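Local coordinates for protein putative esterase/lipase/thioesterase (Silicibacter sp., PDB 2PBL) that is a putative esterase, lipase or thioesterase of the alpha/beta-hydrolase fold that probably hydrolyses ester or thioester bonds, at residues A[111-116]-A[139-144]; A[168-173]-A[195-200]. All blocks are in the same frame, centred on the assembly; numbering follows the deposited sequence.

Contact 1 of 2, residues A[111-116]-A[139-144]; sequences EITQQI and GGHLVA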
ATOM      1  N   GLU A 111       5.283  -0.043  14.481  1.00 12.92           N
ATOM      2  CA  GLU A 111       3.923   0.060  15.025  1.00 15.22           C
ATOM      3  C   GLU A 111       2.909   0.201  13.901  1.00 12.82           C
ATOM      4  O   GLU A 111       1.783  -0.268  13.989  1.00 15.14           O
ATOM      5  CB  GLU A 111       3.777   1.273  15.943  1.00 18.09           C
ATOM      6  CG  GLU A 111       4.686   1.267  17.128  1.00 26.67           C
ATOM      7  CD  GLU A 111       4.467   2.483  17.985  1.00 32.41           C
ATOM      8  OE1 GLU A 111       3.465   2.511  18.763  1.00 32.51           O
ATOM      9  OE2 GLU A 111       5.301   3.395  17.861  1.00 18.77           O
ATOM     10  N   ILE A 112       3.291   0.910  12.840  1.00 12.67           N
ATOM     11  CA  ILE A 112       2.402   1.032  11.698  1.00 10.08           C
ATOM     12  C   ILE A 112       2.129  -0.334  11.054  1.00 11.52           C
ATOM     13  O   ILE A 112       1.003  -0.686  10.664  1.00 10.34           O
ATOM     14  CB  ILE A 112       2.954   2.023  10.620  1.00 12.15           C
ATOM     15  CG1 ILE A 112       3.143   3.431  11.226  1.00 12.88           C
ATOM     16  CG2 ILE A 112       1.933   2.108   9.452  1.00  9.30           C
ATOM     17  CD1 ILE A 112       3.742   4.446  10.288  1.00 16.21           C
ATOM     18  N   THR A 113       3.188  -1.103  10.922  1.00  8.60           N
ATOM     19  CA  THR A 113       3.091  -2.475  10.437  1.00 11.78           C
ATOM     20  C   THR A 113       2.044  -3.295  11.248  1.00 12.45           C
ATOM     21  O   THR A 113       1.162  -3.994  10.677  1.00 12.97           O
ATOM     22  CB  THR A 113       4.542  -3.054  10.483  1.00  6.39           C
ATOM     23  OG1 THR A 113       5.258  -2.427   9.398  1.00 13.87           O
ATOM     24  CG2 THR A 113       4.531  -4.537  10.220  1.00 12.39           C
ATOM     25  N   GLN A 114       2.093  -3.131  12.576  1.00 13.64           N
ATOM     26  CA  GLN A 114       1.185  -3.836  13.484  1.00 13.91           C
ATOM     27  C   GLN A 114      -0.238  -3.355  13.244  1.00 10.94           C
ATOM     28  O   GLN A 114      -1.138  -4.160  13.202  1.00 12.95           O
ATOM     29  CB  GLN A 114       1.656  -3.728  14.968  1.00 10.61           C
ATOM     30  CG  GLN A 114       2.960  -4.364  15.208  1.00 17.29           C
ATOM     31  CD  GLN A 114       2.932  -5.850  15.003  1.00 22.05           C
ATOM     32  OE1 GLN A 114       2.002  -6.518  15.435  1.00 23.15           O
ATOM     33  NE2 GLN A 114       3.960  -6.387  14.338  1.00 19.37           N
ATOM     34  N   GLN A 115      -0.429  -2.050  13.030  1.00 14.20           N
ATOM     35  CA  GLN A 115      -1.735  -1.488  12.711  1.00 12.91           C
ATOM     36  C   GLN A 115      -2.333  -2.002  11.402  1.00 13.98           C
ATOM     37  O   GLN A 115      -3.522  -2.320  11.337  1.00 13.46           O
ATOM     38  CB  GLN A 115      -1.668   0.038  12.673  1.00 13.85           C
ATOM     39  CG  GLN A 115      -1.519   0.633  14.049  1.00 14.08           C
ATOM     40  CD  GLN A 115      -1.372   2.176  14.088  1.00 16.13           C
ATOM     41  OE1 GLN A 115      -1.711   2.897  13.133  1.00 17.82           O
ATOM     42  NE2 GLN A 115      -0.899   2.680  15.247  1.00 28.55           N
ATOM     43  N   ILE A 116      -1.498  -2.123  10.361  1.00 14.65           N
ATOM     44  CA  ILE A 116      -1.952  -2.689   9.082  1.00 13.61           C
ATOM     45  C   ILE A 116      -2.392  -4.127   9.307  1.00 13.51           C
ATOM     46  O   ILE A 116      -3.424  -4.549   8.773  1.00 10.36           O
ATOM     47  CB  ILE A 116      -0.863  -2.586   7.976  1.00 12.36           C
ATOM     48  CG1 ILE A 116      -0.481  -1.135   7.764  1.00 15.68           C
ATOM     49  CG2 ILE A 116      -1.375  -3.153   6.674  1.00 15.87           C
ATOM     50  CD1 ILE A 116      -1.741  -0.262   7.537  1.00  5.96           C
ATOM     51  N   GLY A 139       3.051   2.208   1.602  1.00 12.81           N
ATOM     52  CA  GLY A 139       1.965   1.201   1.589  1.00 13.03           C
ATOM     53  C   GLY A 139       2.384  -0.078   0.936  1.00 14.35           C
ATOM     54  O   GLY A 139       1.863  -1.164   1.250  1.00 15.71           O
ATOM     55  N   GLY A 140       3.322   0.024  -0.002  1.00 12.81           N
ATOM     56  CA  GLY A 140       3.848  -1.148  -0.697  1.00 12.09           C
ATOM     57  C   GLY A 140       4.695  -1.881   0.327  1.00 11.49           C
ATOM     58  O   GLY A 140       4.701  -3.116   0.378  1.00 13.99           O
ATOM     59  N   HIS A 141       5.434  -1.116   1.117  1.00 14.29           N
ATOM     60  CA  HIS A 141       6.187  -1.684   2.224  1.00 11.20           C
ATOM     61  C   HIS A 141       5.249  -2.414   3.178  1.00 12.34           C
ATOM     62  O   HIS A 141       5.462  -3.595   3.547  1.00 14.27           O
ATOM     63  CB  HIS A 141       6.938  -0.592   2.958  1.00 13.20           C
ATOM     64  CG  HIS A 141       7.368  -1.000   4.331  1.00  9.11           C
ATOM     65  ND1 HIS A 141       6.551  -0.836   5.420  1.00 18.47           N
ATOM     66  CD2 HIS A 141       8.495  -1.603   4.774  1.00 16.74           C
ATOM     67  CE1 HIS A 141       7.148  -1.346   6.483  1.00  2.00           C
ATOM     68  NE2 HIS A 141       8.339  -1.805   6.123  1.00 15.45           N
ATOM     69  N   LEU A 142       4.171  -1.756   3.540  1.00  9.14           N
ATOM     70  CA  LEU A 142       3.253  -2.321   4.534  1.00 11.19           C
ATOM     71  C   LEU A 142       2.532  -3.593   4.038  1.00 11.84           C
ATOM     72  O   LEU A 142       2.348  -4.560   4.785  1.00  8.32           O
ATOM     73  CB  LEU A 142       2.259  -1.249   4.951  1.00 12.43           C
ATOM     74  CG  LEU A 142       2.845  -0.049   5.724  1.00 11.46           C
ATOM     75  CD1 LEU A 142       1.868   1.130   5.722  1.00 15.51           C
ATOM     76  CD2 LEU A 142       3.265  -0.509   7.170  1.00 15.29           C
ATOM     77  N   VAL A 143       2.140  -3.634   2.766  1.00  9.32           N
ATOM     78  CA  VAL A 143       1.508  -4.867   2.282  1.00 10.81           C
ATOM     79  C   VAL A 143       2.524  -6.009   2.178  1.00 14.09           C
ATOM     80  O   VAL A 143       2.172  -7.145   2.425  1.00 14.50           O
ATOM     81  CB  VAL A 143       0.651  -4.716   0.988  1.00 10.42           C
ATOM     82  CG1 VAL A 143      -0.578  -3.851   1.256  1.00 14.02           C
ATOM     83  CG2 VAL A 143       1.471  -4.237  -0.206  1.00 16.56           C
ATOM     84  N   ALA A 144       3.795  -5.705   1.885  1.00 15.43           N
ATOM     85  CA  ALA A 144       4.843  -6.718   1.844  1.00 12.57           C
ATOM     86  C   ALA A 144       5.071  -7.383   3.239  1.00 11.43           C
ATOM     87  O   ALA A 144       5.185  -8.590   3.331  1.00 10.21           O
ATOM     88  CB  ALA A 144       6.103  -6.127   1.338  1.00 14.73           C
TER

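Contact 2 of 2, residues A[168-173]-A[195-200]; sequences PLSDLR and SPVEMQ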
ATOM      1  N   PRO A 168       7.311  -0.099  -4.013  1.00 16.10           N
ATOM      2  CA  PRO A 168       7.565  -0.281  -2.597  1.00 15.49           C
ATOM      3  C   PRO A 168       8.943   0.183  -2.058  1.00 16.55           C
ATOM      4  O   PRO A 168       9.942   0.311  -2.791  1.00 13.73           O
ATOM      5  CB  PRO A 168       7.539  -1.807  -2.453  1.00 16.84           C
ATOM      6  CG  PRO A 168       8.105  -2.279  -3.798  1.00 11.05           C
ATOM      7  CD  PRO A 168       7.381  -1.370  -4.765  1.00 12.32           C
ATOM      8  N   LEU A 169       8.956   0.453  -0.770  1.00 16.38           N
ATOM      9  CA  LEU A 169      10.212   0.558  -0.026  1.00 17.27           C
ATOM     10  C   LEU A 169      10.469  -0.846   0.536  1.00 16.44           C
ATOM     11  O   LEU A 169       9.734  -1.290   1.453  1.00 17.53           O
ATOM     12  CB  LEU A 169      10.086   1.586   1.080  1.00 17.71           C
ATOM     13  CG  LEU A 169       9.922   2.928   0.325  1.00 24.23           C
ATOM     14  CD1 LEU A 169       9.021   3.916   0.951  1.00 22.82           C
ATOM     15  CD2 LEU A 169      11.323   3.486   0.069  1.00 20.73           C
ATOM     16  N   SER A 170      11.530  -1.508   0.061  1.00 15.26           N
ATOM     17  CA  SER A 170      11.840  -2.886   0.457  1.00 16.19           C
ATOM     18  C   SER A 170      13.020  -3.051   1.400  1.00 17.81           C
ATOM     19  O   SER A 170      13.149  -4.083   2.093  1.00 15.26           O
ATOM     20  CB  SER A 170      12.056  -3.743  -0.778  1.00 18.19           C
ATOM     21  OG  SER A 170      13.185  -3.308  -1.506  1.00 16.60           O
ATOM     22  N   ASP A 171      13.869  -2.021   1.414  1.00 15.31           N
ATOM     23  CA  ASP A 171      15.041  -1.990   2.229  1.00 18.00           C
ATOM     24  C   ASP A 171      14.978  -0.618   2.851  1.00 17.31           C
ATOM     25  O   ASP A 171      15.024   0.415   2.141  1.00 16.81           O
ATOM     26  CB  ASP A 171      16.264  -2.178   1.339  1.00 17.47           C
ATOM     27  CG  ASP A 171      17.556  -2.307   2.137  1.00 19.99           C
ATOM     28  OD1 ASP A 171      17.576  -2.008   3.348  1.00 16.25           O
ATOM     29  OD2 ASP A 171      18.554  -2.694   1.527  1.00 24.80           O
ATOM     30  N   LEU A 172      14.758  -0.578   4.160  1.00 16.46           N
ATOM     31  CA  LEU A 172      14.704   0.706   4.830  1.00 16.23           C
ATOM     32  C   LEU A 172      16.069   1.278   5.245  1.00 14.73           C
ATOM     33  O   LEU A 172      16.127   2.420   5.673  1.00 18.02           O
ATOM     34  CB  LEU A 172      13.793   0.614   6.044  1.00 19.27           C
ATOM     35  CG  LEU A 172      12.370   0.082   5.775  1.00 16.26           C
ATOM     36  CD1 LEU A 172      11.502   0.306   7.063  1.00 22.22           C
ATOM     37  CD2 LEU A 172      11.703   0.705   4.582  1.00 23.84           C
ATOM     38  N   ARG A 173      17.138   0.517   5.121  1.00 17.23           N
ATOM     39  CA  ARG A 173      18.466   1.007   5.545  1.00 18.50           C
ATOM     40  C   ARG A 173      18.879   2.342   4.917  1.00 19.76           C
ATOM     41  O   ARG A 173      19.371   3.230   5.605  1.00 21.33           O
ATOM     42  CB  ARG A 173      19.539  -0.005   5.238  1.00 19.88           C
ATOM     43  CG  ARG A 173      19.521  -1.302   6.064  1.00 20.24           C
ATOM     44  CD  ARG A 173      20.405  -2.253   5.266  1.00 31.68           C
ATOM     45  NE  ARG A 173      20.544  -3.576   5.826  1.00 39.09           N
ATOM     46  CZ  ARG A 173      20.040  -4.711   5.323  1.00 47.95           C
ATOM     47  NH1 ARG A 173      20.282  -5.839   5.977  1.00 51.89           N
ATOM     48  NH2 ARG A 173      19.321  -4.757   4.191  1.00 44.78           N
ATOM     49  N   SER A 195      12.504  -4.333   7.139  1.00 14.57           N
ATOM     50  CA  SER A 195      12.770  -4.405   5.723  1.00 13.23           C
ATOM     51  C   SER A 195      12.268  -5.728   5.139  1.00 13.13           C
ATOM     52  O   SER A 195      12.719  -6.784   5.518  1.00 13.59           O
ATOM     53  CB  SER A 195      14.269  -4.285   5.428  1.00 15.37           C
ATOM     54  OG  SER A 195      14.780  -3.042   5.878  1.00 14.83           O
ATOM     55  N   PRO A 196      11.329  -5.662   4.197  1.00 11.93           N
ATOM     56  CA  PRO A 196      10.833  -6.816   3.469  1.00 13.48           C
ATOM     57  C   PRO A 196      11.927  -7.690   2.832  1.00 14.83           C
ATOM     58  O   PRO A 196      11.778  -8.900   2.787  1.00 15.10           O
ATOM     59  CB  PRO A 196       9.938  -6.148   2.413  1.00 11.65           C
ATOM     60  CG  PRO A 196       9.452  -4.986   3.099  1.00 12.61           C
ATOM     61  CD  PRO A 196      10.553  -4.461   3.838  1.00 13.45           C
ATOM     62  N   VAL A 197      13.036  -7.103   2.368  1.00 17.18           N
ATOM     63  CA  VAL A 197      14.097  -7.926   1.795  1.00 16.31           C
ATOM     64  C   VAL A 197      14.676  -8.908   2.823  1.00 15.31           C
ATOM     65  O   VAL A 197      15.205  -9.938   2.432  1.00 18.38           O
ATOM     66  CB  VAL A 197      15.273  -7.122   1.171  1.00 19.13           C
ATOM     67  CG1 VAL A 197      14.809  -6.312   0.053  1.00 18.30           C
ATOM     68  CG2 VAL A 197      16.002  -6.285   2.226  1.00 16.47           C
ATOM     69  N   GLU A 198      14.518  -8.610   4.113  1.00 15.42           N
ATOM     70  CA  GLU A 198      15.013  -9.480   5.203  1.00 17.47           C
ATOM     71  C   GLU A 198      14.120 -10.637   5.604  1.00 19.67           C
ATOM     72  O   GLU A 198      14.509 -11.491   6.402  1.00 18.69           O
ATOM     73  CB  GLU A 198      15.255  -8.624   6.440  1.00 19.10           C
ATOM     74  CG  GLU A 198      16.296  -7.606   6.197  1.00 25.10           C
ATOM     75  CD  GLU A 198      17.650  -8.224   5.878  1.00 33.08           C
ATOM     76  OE1 GLU A 198      18.112  -9.068   6.673  1.00 33.36           O
ATOM     77  OE2 GLU A 198      18.226  -7.853   4.827  1.00 35.61           O
HETATM   78  N   MSE A 199      12.903 -10.659   5.072  1.00 17.26           N
HETATM   79  CA  MSE A 199      11.926 -11.646   5.466  1.00 15.27           C
HETATM   80  C   MSE A 199      12.196 -12.920   4.789  1.00 17.14           C
HETATM   81  O   MSE A 199      12.210 -12.992   3.574  1.00 20.00           O
HETATM   82  CB  MSE A 199      10.523 -11.150   5.137  1.00 13.44           C
HETATM   83  CG  MSE A 199      10.067 -10.155   6.050  1.00 10.96           C
HETATM   84 SE   MSE A 199       8.455  -9.231   5.210  0.75 12.14          SE
HETATM   85  CE  MSE A 199       7.284 -10.734   4.745  1.00 19.30           C
ATOM     86  N   GLN A 200      12.419 -13.944   5.595  1.00 20.70           N
ATOM     87  CA  GLN A 200      12.701 -15.258   5.063  1.00 22.28           C
ATOM     88  C   GLN A 200      11.501 -16.143   5.067  1.00 22.46           C
ATOM     89  O   GLN A 200      11.412 -17.063   4.264  1.00 25.73           O
ATOM     90  CB  GLN A 200      13.840 -15.868   5.856  1.00 23.82           C
ATOM     91  CG  GLN A 200      15.078 -14.995   5.900  1.00 27.48           C
ATOM     92  CD  GLN A 200      15.608 -14.654   4.510  1.00 40.85           C
ATOM     93  OE1 GLN A 200      15.339 -15.360   3.518  1.00 47.81           O
ATOM     94  NE2 GLN A 200      16.356 -13.550   4.425  1.00 47.93           N
TER

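Contact 1 of 2, residues A[111-116]-A[139-144]
His141 meets Thr113 with the edge of its imidazole: Thr113 OG1 lies near the ring plane, 3.6 Å from His141 CE1. CG anti to the backbone N (chi1 162°) starts the ring on the course that brings CE1 to Thr113. The polar ends of this pair are tied elsewhere, since both Thr113 OG1 and His141 NE2 are hydrogen-bonded to Glu194, through its OE1 and its backbone O respectively; Trp74 packs edge-to-face with the imidazole. Leu142 follows and carries the contact. Its CD2 touches Thr113 OG1 at 3.6 Å and the gamma-branch methyl CG2 of Ile112 at 3.7 Å. CD1 reaches the same Ile112 methyl at 3.9 Å and, at 3.8 Å, CG1 of Ile116, whose side chain crosses that of Leu142 at about a right angle. One leucine fork is thus set among two isoleucines and a threonine hydroxyl. The axes of the two short segments approach to 9.6 Å at their closest, crossing at -65°, a spacing bridged by side chains. Helix 138-145 leads on from what looks like the GxSxG nucleophile elbow of the alpha/beta-hydrolase fold, which includes Gly139. Val69 of strand 64-69 touches Ile116 of helix 109-126 and Leu142 and Val143 of helix 138-145.

Contact 2 of 2, residues A[168-173]-A[195-200]
Ser170 and Val197 are joined through the backbone: Val197 N gives a hydrogen bond of 3.0 Å to Ser170 O, with an N-H...O angle of 167°. The same carbonyl oxygen lies 3.2 Å from Pro196 CD; the proline nitrogen has no hydrogen to offer. Buried Ser195 OG accepts from Leu172 N, also at 3.0 Å, and, Ala191 O being an acceptor, donates to that carbonyl. Ser170 OG touches Val197 CG1 at 3.8 Å and finds its polar partner in Gln222 O, while Leu169 O is buried without one. Asp171 OD1 takes the backbone N of Arg173 at 3.1 Å, from above the carboxylate plane, closing an Asx turn. The Arg173 chain is extended from CG to NE, and at its end NH1 and NH2 both make weak bonds to Glu198 OE2, 3.1 Å from NH1; guanidinium and carboxylate planes stand 89° apart. NH2 also bonds weakly to Asp171 OD1 and OD2, completing a salt-bridge network. An alanine at Arg173 would probably leave the carboxylates of Asp171 and Glu198 without the positive charge between them. Two nearly straight bonds from backbone N-H groups thus join the segments beside weaker, charged bonds, in which one arginine is shared by two acids, whose mutual repulsion it would partly offset.

How the contacts relate
Contact 1 is wholly buried, 8 Å from the centre of the chain, whereas contact 2 lies 14 Å out and is only partly buried. The chemistry follows the place: contact 1 joins two helices over the sheet mainly by apolar side chains, while contact 2 joins two loop segments, one with a short 3-10 turn, after strand 160-166 and before strand 206-212, by hydrogen bonds and salt bridges. Helix 138-145 is common ground. His141 touches Thr113 in contact 1, yet its CB lies 3.3 Å from Leu169 O and its CD2 3.6 Å from Pro196 CD. Both contacts adjoin the presumed catalytic region, contact 1 through Gly139 of the elbow pattern and contact 2 through the side chain of Leu169.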